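Local coordinates for protein isoflavone reductase (Medicago sativa, PDB 2GAS) that is an NADPH-dependent reductase that probably converts achiral isoflavones to chiral isoflavanones in the biosynthesis of pterocarpan phytoalexins of alfalfa, at residues L88-V93 against F130-S135; R119-E124 against Q270-A275; L163-A168 against D174-L179; T222-I227 against K240-E245; K250-S255 against Y261-Y266. All coordinates share one frame; numbering follows the deposited sequence.

Contact 1. Residues L88-V93 against F130-S135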
# COMPACT_ATOMS: atom_id res chain seq x y z
N LEU A 88 1.12 -4.90 13.30
CA LEU A 88 1.63 -3.63 13.81
C LEU A 88 2.96 -3.29 13.16
O LEU A 88 3.81 -4.16 12.98
CB LEU A 88 1.83 -3.71 15.32
CG LEU A 88 0.58 -3.90 16.17
CD1 LEU A 88 0.98 -4.11 17.62
CD2 LEU A 88 -0.32 -2.70 16.02
N ILE A 89 3.13 -2.02 12.81
CA ILE A 89 4.37 -1.60 12.17
C ILE A 89 5.57 -1.97 13.04
O ILE A 89 6.53 -2.57 12.56
CB ILE A 89 4.37 -0.07 11.93
CG1 ILE A 89 3.30 0.28 10.90
CG2 ILE A 89 5.73 0.39 11.44
CD1 ILE A 89 3.46 -0.43 9.57
N GLU A 90 5.49 -1.64 14.32
CA GLU A 90 6.59 -1.92 15.24
C GLU A 90 6.96 -3.39 15.39
O GLU A 90 8.08 -3.70 15.79
CB GLU A 90 6.30 -1.32 16.62
CG GLU A 90 5.03 -1.82 17.29
CD GLU A 90 3.77 -1.05 16.89
OE1 GLU A 90 2.75 -1.21 17.59
OE2 GLU A 90 3.80 -0.30 15.89
N ASP A 91 6.04 -4.30 15.07
CA ASP A 91 6.33 -5.72 15.19
C ASP A 91 7.30 -6.22 14.11
O ASP A 91 7.77 -7.35 14.16
CB ASP A 91 5.05 -6.55 15.17
CG ASP A 91 4.38 -6.62 16.53
OD1 ASP A 91 5.06 -6.36 17.55
OD2 ASP A 91 3.17 -6.94 16.59
N GLN A 92 7.60 -5.37 13.13
CA GLN A 92 8.54 -5.78 12.09
C GLN A 92 9.93 -5.95 12.68
O GLN A 92 10.82 -6.49 12.04
CB GLN A 92 8.55 -4.78 10.94
CG GLN A 92 7.25 -4.79 10.16
CD GLN A 92 7.21 -3.76 9.07
OE1 GLN A 92 7.47 -4.06 7.90
NE2 GLN A 92 6.90 -2.52 9.44
N VAL A 93 10.12 -5.46 13.91
CA VAL A 93 11.41 -5.61 14.59
C VAL A 93 11.59 -7.10 14.83
O VAL A 93 12.69 -7.64 14.68
CB VAL A 93 11.41 -4.89 15.95
CG1 VAL A 93 12.68 -5.25 16.73
CG2 VAL A 93 11.33 -3.39 15.74
N PHE A 130 4.09 7.79 9.80
CA PHE A 130 5.04 7.79 8.70
C PHE A 130 6.45 7.65 9.27
O PHE A 130 7.27 6.90 8.74
CB PHE A 130 4.94 9.09 7.90
CG PHE A 130 3.64 9.25 7.14
CD1 PHE A 130 3.34 10.46 6.53
CD2 PHE A 130 2.74 8.20 7.03
CE1 PHE A 130 2.15 10.62 5.82
CE2 PHE A 130 1.55 8.35 6.31
CZ PHE A 130 1.25 9.57 5.71
N GLU A 131 6.72 8.37 10.35
CA GLU A 131 8.04 8.30 10.98
C GLU A 131 8.33 6.92 11.55
O GLU A 131 9.49 6.49 11.58
CB GLU A 131 8.18 9.37 12.06
CG GLU A 131 8.40 10.77 11.50
CD GLU A 131 9.51 10.83 10.45
OE1 GLU A 131 10.61 10.31 10.71
OE2 GLU A 131 9.27 11.39 9.36
N GLU A 132 7.29 6.24 12.02
CA GLU A 132 7.47 4.90 12.57
C GLU A 132 7.92 3.97 11.44
O GLU A 132 8.77 3.10 11.64
CB GLU A 132 6.17 4.40 13.20
CG GLU A 132 6.20 2.95 13.63
CD GLU A 132 5.03 2.58 14.52
OE1 GLU A 132 3.89 3.03 14.24
OE2 GLU A 132 5.24 1.83 15.50
N LYS A 133 7.35 4.15 10.26
CA LYS A 133 7.73 3.32 9.12
C LYS A 133 9.16 3.68 8.69
O LYS A 133 9.94 2.80 8.31
CB LYS A 133 6.76 3.51 7.95
CG LYS A 133 5.37 2.96 8.22
CD LYS A 133 4.54 2.92 6.94
CE LYS A 133 3.22 2.22 7.18
NZ LYS A 133 2.51 1.93 5.90
N ALA A 134 9.50 4.96 8.74
CA ALA A 134 10.84 5.39 8.37
C ALA A 134 11.85 4.77 9.33
O ALA A 134 12.95 4.39 8.92
CB ALA A 134 10.95 6.91 8.39
N SER A 135 11.48 4.67 10.60
CA SER A 135 12.39 4.08 11.59
C SER A 135 12.67 2.63 11.24
O SER A 135 13.79 2.14 11.41
CB SER A 135 11.79 4.19 12.99
OG SER A 135 11.85 5.52 13.45
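I89 reaches across to helix 126-143 and settles between the chains of E132 and K133, meeting the aliphatic part of each. Its branch methyl CG2 lies 3.4 Å from CG of E132, against the aliphatic part of that chain. The other branch, CG1 to CD1, is directed at the lysine: CD1 stops 3.6 Å from CE of K133, and the two chains meet at about a right angle. A branched aliphatic residue suits this place because its two arms can serve two different neighbours, each polar only at its tip. K133 runs fully extended past CG, which carries NZ beyond the isoleucine to a hydrogen bond with the backbone oxygen of E112.

The polar contact is made by two acidic residues. A chi1 of 172° points the E132 chain away from its own backbone nitrogen, and the carboxylate swings out toward E90, whose own chain folds at chi2. OE2 of E90 and OE2 of E132 are 2.6 Å apart, in carboxylates whose planes differ by 6°. Such closeness of like charges would probably raise the proton affinity of the pair.

Helices 92-102 and 126-143 follow the adjacent parallel strands 79-82 and 107-109, so their packing belongs to the Rossmann-type NADP-binding fold; K133 is the probable proton acceptor of the active site.

Contact 2. Residues R119-E124 against Q270-A275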
# COMPACT_ATOMS: atom_id res chain seq x y z
N ARG A 119 9.94 10.93 2.18
CA ARG A 119 9.59 12.11 1.39
C ARG A 119 8.20 12.65 1.73
O ARG A 119 7.26 12.52 0.93
CB ARG A 119 9.62 11.79 -0.10
CG ARG A 119 10.98 11.53 -0.69
CD ARG A 119 10.83 11.37 -2.20
NE ARG A 119 12.11 11.43 -2.90
CZ ARG A 119 12.75 10.37 -3.38
NH1 ARG A 119 12.24 9.15 -3.24
NH2 ARG A 119 13.89 10.53 -4.03
N HIS A 120 8.05 13.27 2.89
CA HIS A 120 6.76 13.82 3.26
C HIS A 120 6.91 15.06 4.12
O HIS A 120 7.98 15.33 4.67
CB HIS A 120 5.92 12.78 4.02
CG HIS A 120 6.28 12.67 5.47
ND1 HIS A 120 7.13 11.70 5.96
CD2 HIS A 120 5.92 13.42 6.54
CE1 HIS A 120 7.28 11.86 7.26
NE2 HIS A 120 6.56 12.90 7.64
N ASP A 121 5.82 15.81 4.24
CA ASP A 121 5.80 17.03 5.04
C ASP A 121 4.47 17.02 5.81
O ASP A 121 3.84 18.06 5.98
CB ASP A 121 5.85 18.26 4.14
CG ASP A 121 7.13 18.34 3.32
OD1 ASP A 121 8.18 18.65 3.91
OD2 ASP A 121 7.08 18.09 2.10
N ALA A 122 4.07 15.83 6.26
CA ALA A 122 2.81 15.66 6.96
C ALA A 122 2.77 16.22 8.37
O ALA A 122 3.81 16.48 8.98
CB ALA A 122 2.43 14.18 6.99
N VAL A 123 1.56 16.40 8.88
CA VAL A 123 1.35 16.92 10.23
C VAL A 123 0.77 15.81 11.10
O VAL A 123 0.29 14.79 10.59
CB VAL A 123 0.37 18.12 10.22
CG1 VAL A 123 0.90 19.21 9.31
CG2 VAL A 123 -1.01 17.67 9.77
N GLU A 124 0.81 15.98 12.42
CA GLU A 124 0.25 14.97 13.31
C GLU A 124 -1.26 14.91 13.11
O GLU A 124 -1.88 15.89 12.68
CB GLU A 124 0.59 15.31 14.77
CG GLU A 124 2.08 15.32 15.07
CD GLU A 124 2.74 13.95 14.93
OE1 GLU A 124 3.97 13.88 15.10
OE2 GLU A 124 2.02 12.96 14.67
N GLN A 270 -3.41 15.58 -0.66
CA GLN A 270 -4.11 16.58 -1.45
C GLN A 270 -3.50 17.98 -1.50
O GLN A 270 -3.61 18.67 -2.52
CB GLN A 270 -5.55 16.70 -0.96
CG GLN A 270 -6.38 15.42 -1.09
CD GLN A 270 -7.11 15.32 -2.41
OE1 GLN A 270 -7.86 16.23 -2.79
NE2 GLN A 270 -6.91 14.22 -3.13
N ILE A 271 -2.87 18.39 -0.40
CA ILE A 271 -2.27 19.73 -0.33
C ILE A 271 -0.75 19.73 -0.44
O ILE A 271 -0.19 20.47 -1.25
CB ILE A 271 -2.67 20.44 0.99
CG1 ILE A 271 -4.17 20.71 0.98
CG2 ILE A 271 -1.92 21.77 1.13
CD1 ILE A 271 -4.60 21.40 -0.26
N LYS A 272 -0.09 18.92 0.36
CA LYS A 272 1.37 18.89 0.32
C LYS A 272 1.90 18.17 -0.91
O LYS A 272 3.05 18.36 -1.29
CB LYS A 272 1.93 18.24 1.59
CG LYS A 272 1.51 18.91 2.90
CD LYS A 272 1.89 20.39 2.94
CE LYS A 272 3.40 20.56 2.99
NZ LYS A 272 3.79 21.99 3.24
N GLY A 273 1.05 17.35 -1.53
CA GLY A 273 1.46 16.62 -2.72
C GLY A 273 2.54 15.59 -2.44
O GLY A 273 3.61 15.61 -3.07
N ASP A 274 2.28 14.66 -1.53
CA ASP A 274 3.28 13.65 -1.21
C ASP A 274 3.61 12.69 -2.35
O ASP A 274 4.59 11.94 -2.26
CB ASP A 274 2.90 12.86 0.06
CG ASP A 274 1.49 12.29 0.02
OD1 ASP A 274 1.01 11.93 -1.07
OD2 ASP A 274 0.88 12.18 1.11
N ALA A 275 2.83 12.70 -3.43
CA ALA A 275 3.11 11.83 -4.57
C ALA A 275 3.94 12.58 -5.61
O ALA A 275 4.32 12.01 -6.63
CB ALA A 275 1.81 11.34 -5.22
O HOH W 1 5.83 10.34 -0.50
O HOH W 2 6.59 14.19 -1.05
O HOH W 3 4.84 16.22 0.43
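The loop leading from strand 107-109 into helix 126-143 here meets the C-terminal end of helix 259-271, with D121 beside K272 and the backbone of R119 facing that of D274. Direct side-chain contact is limited to the first pair. CB of D121 lies 3.6 Å from CE of K272, so the lysine touches with its last methylene rather than its charge. K272 is bent at chi2 and again at chi3 (-57° and -67°), and this double fold lays the chain alongside the loop. OD2 of D121 and NZ of K272 remain 5.2 Å apart, too far for contact, though the opposite charges probably still attract one another.

Water does the rest. The carbonyl oxygens of R119 and D274 are 4.2 Å apart, and two acceptors need a donor between them. One water lies 3.0 Å from R119 O and 2.7 Å from D274 O; a second lies 2.7 Å from R119 O and 3.2 Å from D274 O. Both also have other acceptors nearby, so their protons are probably shared out. A third water joins D121 OD2 to K272 O only weakly. G273, with positive phi, suits the turn by which the chain leaves the helix.

The polar ends are held elsewhere: R119 by D116 and D284, D274 by S268. Next along the loop, H120 meets F130 of helix 126-143 edge-to-face, while V123 packs on I252 of helix 245-254.

Contact 3. Residues L163-A168 against D174-L179; sequences LAQLDA and DKVVIL
Q165 lays its side chain across V176 and brings its amide up to the backbone of V177, just after a Schellman motif has ended helix 156-160 at L163. Both L163 and A164 have positive phi, and this turn brings the chain round toward strand 175-179, the partner of strand 239-243 in a small parallel sheet.

Glutamine and valine cross at about a right angle. Q165 folds back at chi2 (-62°), which presses the flat end of the chain onto the valine: its CD is 3.3 Å from CG2 of V176, the methyl that stands anti to the backbone N of that residue. A beta-branched residue is well suited here, since V176 can offer this methyl to the glutamine while also packing on I227 and K240.

The amide itself reaches past the valine to the next residue of the strand. As modelled it places oxygen beside V177 O and nitrogen beside V177 N, like against like, so it is probably turned over; reversed, it could serve both backbone atoms. V177 is available for this because V176 and I178 send their backbone groups the other way, into hydrogen bonds with strand 239-243.

L163, buried, packs on V226 and W230 of helix 223-234. A water completes the link between loop and strand, donating to A164 O at 2.9 Å and to V177 O at 3.2 Å.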
# COMPACT_ATOMS: atom_id res chain seq x y z
N LEU A 163 -13.72 9.84 -3.38
CA LEU A 163 -13.13 11.10 -3.81
C LEU A 163 -12.56 11.88 -2.63
O LEU A 163 -12.70 13.11 -2.54
CB LEU A 163 -14.17 11.95 -4.54
CG LEU A 163 -14.31 11.73 -6.05
CD1 LEU A 163 -14.43 10.25 -6.37
CD2 LEU A 163 -15.53 12.49 -6.56
N ALA A 164 -11.92 11.16 -1.71
CA ALA A 164 -11.30 11.75 -0.53
C ALA A 164 -12.26 12.60 0.30
O ALA A 164 -11.86 13.61 0.88
CB ALA A 164 -10.09 12.58 -0.93
N GLN A 165 -13.52 12.19 0.37
CA GLN A 165 -14.53 12.93 1.14
C GLN A 165 -14.78 12.26 2.49
O GLN A 165 -14.86 11.04 2.57
CB GLN A 165 -15.85 12.99 0.37
CG GLN A 165 -15.76 13.65 -0.99
CD GLN A 165 -15.34 15.10 -0.91
OE1 GLN A 165 -14.22 15.45 -1.27
NE2 GLN A 165 -16.23 15.94 -0.42
N LEU A 166 -14.93 13.07 3.53
CA LEU A 166 -15.19 12.55 4.87
C LEU A 166 -16.60 11.96 5.00
O LEU A 166 -17.55 12.46 4.39
CB LEU A 166 -15.02 13.66 5.91
CG LEU A 166 -13.62 14.25 6.09
CD1 LEU A 166 -13.68 15.38 7.12
CD2 LEU A 166 -12.66 13.17 6.54
N ASP A 167 -16.72 10.90 5.80
CA ASP A 167 -18.00 10.24 6.03
C ASP A 167 -18.76 9.89 4.75
O ASP A 167 -19.95 10.16 4.62
CB ASP A 167 -18.90 11.11 6.92
CG ASP A 167 -18.28 11.37 8.28
OD1 ASP A 167 -17.96 10.38 8.99
OD2 ASP A 167 -18.12 12.55 8.64
N ALA A 168 -18.05 9.27 3.81
CA ALA A 168 -18.63 8.85 2.55
C ALA A 168 -17.89 7.61 2.08
O ALA A 168 -16.66 7.54 2.19
CB ALA A 168 -18.51 9.96 1.52
N ASP A 174 -23.45 14.95 -5.78
CA ASP A 174 -24.03 16.29 -5.76
C ASP A 174 -23.10 17.39 -5.29
O ASP A 174 -23.01 18.45 -5.92
CB ASP A 174 -25.30 16.28 -4.89
CG ASP A 174 -26.21 17.45 -5.18
OD1 ASP A 174 -26.44 17.75 -6.37
OD2 ASP A 174 -26.71 18.07 -4.21
N LYS A 175 -22.40 17.17 -4.18
CA LYS A 175 -21.51 18.19 -3.62
C LYS A 175 -20.18 17.61 -3.16
O LYS A 175 -20.14 16.49 -2.64
CB LYS A 175 -22.20 18.87 -2.44
CG LYS A 175 -23.61 19.34 -2.75
CD LYS A 175 -24.36 19.79 -1.52
CE LYS A 175 -25.79 20.17 -1.89
NZ LYS A 175 -26.59 20.57 -0.70
N VAL A 176 -19.11 18.38 -3.33
CA VAL A 176 -17.79 17.93 -2.94
C VAL A 176 -16.95 19.05 -2.32
O VAL A 176 -17.08 20.22 -2.68
CB VAL A 176 -17.03 17.33 -4.17
CG1 VAL A 176 -16.78 18.40 -5.22
CG2 VAL A 176 -15.73 16.69 -3.73
N VAL A 177 -16.11 18.67 -1.36
CA VAL A 177 -15.21 19.61 -0.70
C VAL A 177 -13.79 19.29 -1.13
O VAL A 177 -13.37 18.13 -1.08
CB VAL A 177 -15.30 19.51 0.84
CG1 VAL A 177 -14.13 20.24 1.48
CG2 VAL A 177 -16.60 20.11 1.32
N ILE A 178 -13.07 20.31 -1.57
CA ILE A 178 -11.70 20.14 -2.03
C ILE A 178 -10.73 20.80 -1.05
O ILE A 178 -10.95 21.93 -0.63
CB ILE A 178 -11.49 20.77 -3.43
CG1 ILE A 178 -12.46 20.15 -4.45
CG2 ILE A 178 -10.05 20.59 -3.89
CD1 ILE A 178 -13.76 20.91 -4.60
N LEU A 179 -9.68 20.07 -0.68
CA LEU A 179 -8.68 20.62 0.22
C LEU A 179 -7.69 21.40 -0.63
O LEU A 179 -7.13 20.86 -1.59
CB LEU A 179 -7.96 19.50 0.97
CG LEU A 179 -8.88 18.51 1.69
CD1 LEU A 179 -8.01 17.57 2.50
CD2 LEU A 179 -9.86 19.24 2.60
O HOH W 4 -11.25 16.38 0.59

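Contact 4. Residues T222-I227 against K240-E245; sequences TQNEVI and KTYVSE
Helix 223-227 and strand 240-243 keep well apart, I227 and K240 being closest at 9.5 Å between CA atoms, so long side chains must bridge the gap. I227 and K240 slide past each other in opposite directions; chi1 of the isoleucine (-68°) sets its CG2 anti to the backbone N, 3.8 Å from CE of the lysine. Lysine suits this edge because its methylenes can cover I227 while NZ goes on to a salt bridge with E231 and a hydrogen bond to L238 O. Farther along, N224 turns its amide to the edge of the Y242 ring, with CG 4.0 Å from OH and the two planes 78° apart. Here the helix covers one face of the parallel pair of strands 175-179 and 239-243, I227 also packing on V176 and I178. If N224 were replaced by an alanine, Y242 would lose the amide at its hydroxyl edge and the ring would probably be freer to swing. The helix itself starts in a capping box: T222 OG1 accepts from E225 N at 3.0 Å, and T222 N returns a bond of 2.8 Å to E225 OE2, reaching the oxygen on its anti side and tilted well out of the carboxylate plane.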
# COMPACT_ATOMS: atom_id res chain seq x y z
N THR A 222 -4.82 15.51 -10.39
CA THR A 222 -5.08 16.47 -9.32
C THR A 222 -6.52 16.21 -8.88
O THR A 222 -7.28 15.56 -9.59
CB THR A 222 -4.98 17.91 -9.82
OG1 THR A 222 -6.05 18.16 -10.75
CG2 THR A 222 -3.65 18.15 -10.51
N GLN A 223 -6.91 16.72 -7.71
CA GLN A 223 -8.27 16.49 -7.26
C GLN A 223 -9.27 17.12 -8.24
O GLN A 223 -10.36 16.58 -8.46
CB GLN A 223 -8.48 17.06 -5.85
CG GLN A 223 -9.85 16.76 -5.27
CD GLN A 223 -10.07 15.29 -4.95
OE1 GLN A 223 -9.35 14.41 -5.44
NE2 GLN A 223 -11.08 15.01 -4.14
N ASN A 224 -8.90 18.25 -8.83
CA ASN A 224 -9.78 18.91 -9.79
C ASN A 224 -9.96 18.01 -11.01
O ASN A 224 -11.05 17.93 -11.59
CB ASN A 224 -9.20 20.26 -10.23
CG ASN A 224 -9.39 21.35 -9.18
OD1 ASN A 224 -8.72 22.38 -9.21
ND2 ASN A 224 -10.31 21.12 -8.26
N GLU A 225 -8.88 17.33 -11.42
CA GLU A 225 -8.94 16.43 -12.56
C GLU A 225 -9.78 15.19 -12.23
O GLU A 225 -10.52 14.70 -13.08
CB GLU A 225 -7.52 16.03 -12.98
CG GLU A 225 -6.78 17.17 -13.68
CD GLU A 225 -5.31 16.88 -13.90
OE1 GLU A 225 -4.71 17.52 -14.79
OE2 GLU A 225 -4.74 16.03 -13.19
N VAL A 226 -9.67 14.71 -11.00
CA VAL A 226 -10.45 13.55 -10.56
C VAL A 226 -11.94 13.90 -10.61
O VAL A 226 -12.76 13.15 -11.15
CB VAL A 226 -10.08 13.14 -9.10
CG1 VAL A 226 -11.12 12.17 -8.54
CG2 VAL A 226 -8.70 12.49 -9.08
N ILE A 227 -12.29 15.05 -10.04
CA ILE A 227 -13.67 15.51 -10.00
C ILE A 227 -14.23 15.72 -11.41
O ILE A 227 -15.37 15.34 -11.69
CB ILE A 227 -13.78 16.82 -9.18
CG1 ILE A 227 -13.49 16.53 -7.71
CG2 ILE A 227 -15.17 17.44 -9.34
CD1 ILE A 227 -13.38 17.77 -6.84
N LYS A 240 -18.98 22.71 -5.72
CA LYS A 240 -17.63 22.65 -5.18
C LYS A 240 -17.31 23.72 -4.15
O LYS A 240 -17.68 24.88 -4.30
CB LYS A 240 -16.61 22.76 -6.32
CG LYS A 240 -16.78 21.73 -7.43
CD LYS A 240 -15.84 22.03 -8.58
CE LYS A 240 -16.07 21.08 -9.74
NZ LYS A 240 -17.48 21.16 -10.21
N THR A 241 -16.60 23.29 -3.11
CA THR A 241 -16.16 24.18 -2.04
C THR A 241 -14.68 23.90 -1.85
O THR A 241 -14.29 22.75 -1.66
CB THR A 241 -16.89 23.88 -0.72
OG1 THR A 241 -18.28 24.22 -0.86
CG2 THR A 241 -16.30 24.69 0.42
N TYR A 242 -13.85 24.95 -1.95
CA TYR A 242 -12.41 24.81 -1.77
C TYR A 242 -12.06 25.41 -0.41
O TYR A 242 -12.46 26.52 -0.09
CB TYR A 242 -11.63 25.53 -2.88
CG TYR A 242 -11.89 25.00 -4.27
CD1 TYR A 242 -13.03 25.37 -4.98
CD2 TYR A 242 -11.01 24.10 -4.87
CE1 TYR A 242 -13.28 24.87 -6.26
CE2 TYR A 242 -11.26 23.59 -6.15
CZ TYR A 242 -12.39 23.98 -6.84
OH TYR A 242 -12.63 23.48 -8.10
N VAL A 243 -11.31 24.65 0.38
CA VAL A 243 -10.93 25.08 1.72
C VAL A 243 -9.42 25.29 1.83
O VAL A 243 -8.63 24.45 1.41
CB VAL A 243 -11.38 24.04 2.76
CG1 VAL A 243 -10.99 24.49 4.15
CG2 VAL A 243 -12.89 23.85 2.68
N SER A 244 -9.04 26.43 2.40
CA SER A 244 -7.63 26.80 2.57
C SER A 244 -6.88 25.87 3.51
O SER A 244 -7.46 25.29 4.43
CB SER A 244 -7.52 28.23 3.10
OG SER A 244 -7.91 28.27 4.46
N GLU A 245 -5.57 25.73 3.28
CA GLU A 245 -4.75 24.88 4.12
C GLU A 245 -4.85 25.28 5.59
O GLU A 245 -4.96 24.42 6.45
CB GLU A 245 -3.28 24.94 3.70
CG GLU A 245 -2.40 24.03 4.54
CD GLU A 245 -0.95 24.03 4.12
OE1 GLU A 245 -0.19 23.17 4.62
OE2 GLU A 245 -0.55 24.88 3.29

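Contact 5. Residues K250-S255 against Y261-Y266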
# COMPACT_ATOMS: atom_id res chain seq x y z
N LYS A 250 -6.45 23.68 11.08
CA LYS A 250 -7.20 23.97 12.29
C LYS A 250 -8.21 22.85 12.53
O LYS A 250 -8.42 22.43 13.67
CB LYS A 250 -7.91 25.32 12.16
CG LYS A 250 -8.63 25.78 13.41
CD LYS A 250 -10.07 25.31 13.45
CE LYS A 250 -10.96 26.17 12.56
NZ LYS A 250 -10.95 27.60 12.97
N ASP A 251 -8.83 22.38 11.46
CA ASP A 251 -9.81 21.30 11.53
C ASP A 251 -9.18 20.04 12.11
O ASP A 251 -9.79 19.33 12.92
CB ASP A 251 -10.35 21.01 10.13
CG ASP A 251 -11.54 20.08 10.14
OD1 ASP A 251 -11.54 19.11 10.93
OD2 ASP A 251 -12.49 20.31 9.36
N ILE A 252 -7.95 19.76 11.70
CA ILE A 252 -7.23 18.58 12.18
C ILE A 252 -6.98 18.66 13.69
O ILE A 252 -7.22 17.69 14.42
CB ILE A 252 -5.88 18.43 11.43
CG1 ILE A 252 -6.15 18.05 9.97
CG2 ILE A 252 -5.01 17.38 12.10
CD1 ILE A 252 -4.93 18.08 9.08
N GLN A 253 -6.50 19.81 14.15
CA GLN A 253 -6.21 20.02 15.56
C GLN A 253 -7.44 19.90 16.46
O GLN A 253 -7.34 19.44 17.60
CB GLN A 253 -5.57 21.39 15.77
CG GLN A 253 -4.31 21.63 14.96
CD GLN A 253 -3.75 23.03 15.16
OE1 GLN A 253 -4.46 24.02 14.97
NE2 GLN A 253 -2.48 23.12 15.53
N GLU A 254 -8.59 20.32 15.95
CA GLU A 254 -9.83 20.29 16.72
C GLU A 254 -10.69 19.04 16.57
O GLU A 254 -11.69 18.88 17.27
CB GLU A 254 -10.68 21.52 16.37
CG GLU A 254 -9.98 22.84 16.63
CD GLU A 254 -10.81 24.03 16.20
OE1 GLU A 254 -10.36 25.18 16.42
OE2 GLU A 254 -11.91 23.83 15.64
N SER A 255 -10.31 18.15 15.66
CA SER A 255 -11.08 16.93 15.44
C SER A 255 -10.64 15.78 16.33
O SER A 255 -9.46 15.64 16.65
CB SER A 255 -11.00 16.50 13.98
OG SER A 255 -11.63 17.45 13.13
N TYR A 261 -6.81 12.04 12.05
CA TYR A 261 -5.84 11.21 11.34
C TYR A 261 -6.18 11.18 9.85
O TYR A 261 -5.30 11.33 9.00
CB TYR A 261 -5.88 9.78 11.89
CG TYR A 261 -4.86 8.86 11.26
CD1 TYR A 261 -3.55 8.82 11.72
CD2 TYR A 261 -5.21 8.04 10.19
CE1 TYR A 261 -2.60 7.98 11.14
CE2 TYR A 261 -4.27 7.19 9.59
CZ TYR A 261 -2.97 7.17 10.07
OH TYR A 261 -2.05 6.33 9.49
N LEU A 262 -7.46 10.99 9.56
CA LEU A 262 -7.95 10.93 8.18
C LEU A 262 -7.67 12.24 7.45
O LEU A 262 -7.15 12.24 6.34
CB LEU A 262 -9.45 10.64 8.20
CG LEU A 262 -10.06 9.82 7.06
CD1 LEU A 262 -9.42 8.44 7.03
CD2 LEU A 262 -11.57 9.71 7.27
N LEU A 263 -8.02 13.36 8.08
CA LEU A 263 -7.80 14.67 7.47
C LEU A 263 -6.32 14.94 7.26
O LEU A 263 -5.93 15.56 6.26
CB LEU A 263 -8.39 15.79 8.33
CG LEU A 263 -9.78 16.32 7.96
CD1 LEU A 263 -10.03 17.58 8.77
CD2 LEU A 263 -9.86 16.62 6.47
N ALA A 264 -5.48 14.51 8.20
CA ALA A 264 -4.05 14.72 8.07
C ALA A 264 -3.52 13.91 6.88
O ALA A 264 -2.64 14.35 6.16
CB ALA A 264 -3.33 14.31 9.35
N LEU A 265 -4.08 12.72 6.69
CA LEU A 265 -3.68 11.87 5.57
C LEU A 265 -4.02 12.58 4.26
O LEU A 265 -3.19 12.67 3.36
CB LEU A 265 -4.40 10.52 5.65
CG LEU A 265 -4.04 9.47 4.60
CD1 LEU A 265 -2.55 9.17 4.63
CD2 LEU A 265 -4.83 8.20 4.87
N TYR A 266 -5.25 13.11 4.17
CA TYR A 266 -5.70 13.82 2.97
C TYR A 266 -4.88 15.10 2.76
O TYR A 266 -4.57 15.47 1.64
CB TYR A 266 -7.17 14.20 3.09
CG TYR A 266 -8.13 13.04 3.14
CD1 TYR A 266 -9.37 13.17 3.75
CD2 TYR A 266 -7.81 11.81 2.55
CE1 TYR A 266 -10.28 12.12 3.79
CE2 TYR A 266 -8.72 10.74 2.59
CZ TYR A 266 -9.95 10.91 3.21
OH TYR A 266 -10.85 9.87 3.28
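OG of S255 lies close to two acceptors of D251, the residue whose side chain also meets L263 of the next helix. It is 2.6 Å from D251 O and 2.8 Å from D251 OD1; a single hydroxyl proton cannot fully satisfy both, and which of them receives it is not settled. A serine suits the position just past the end of helix 245-254, because its short hydroxyl can fold back onto the final turn.

That helix and helix 259-271 form an antiparallel helical hairpin, joined by a short loop. Their axes approach to 9.0 Å and their directions differ by 155°. The methyl end of L263 lies across D251 at about a right angle, but it comes unusually near the carboxylate and chi1 of L263 is off a staggered value at -97°, so its exact place is doubtful.

I252 fills the centre, with CG1 3.6 Å from CB of L263. Its chain is extended at chi2 (171°), which drives CD1 on past the leucine to A264, whose small side chain lets it come right up to the backbone. Cutting I252 back to an alanine would probably open a gap facing L263, A264 and V123, and the two helices would lose their main apolar link. CD1 of I252 rests 3.6 Å from CA of A264.

Following the chain from the N terminus, contact 1 closes first, when helix 126-143 returns to residues 88-93 within the Rossmann-type part of the fold. Contact 2 opens at 119-124, inside that loop, and closes only at 270-275, so the two cross; H120 and A122 pack on F130 where they meet. Contacts 3, 4 and 5 follow in series, all nested in the long loop that contact 2 closes. Contacts 3 and 4 share the sheet of strands 175-179 and 239-243. Contact 5 folds helix 245-254 onto helix 259-271, whose Y266 touches L179 of contact 3 and whose far end carries contact 2 back to the loop before helix 126-143.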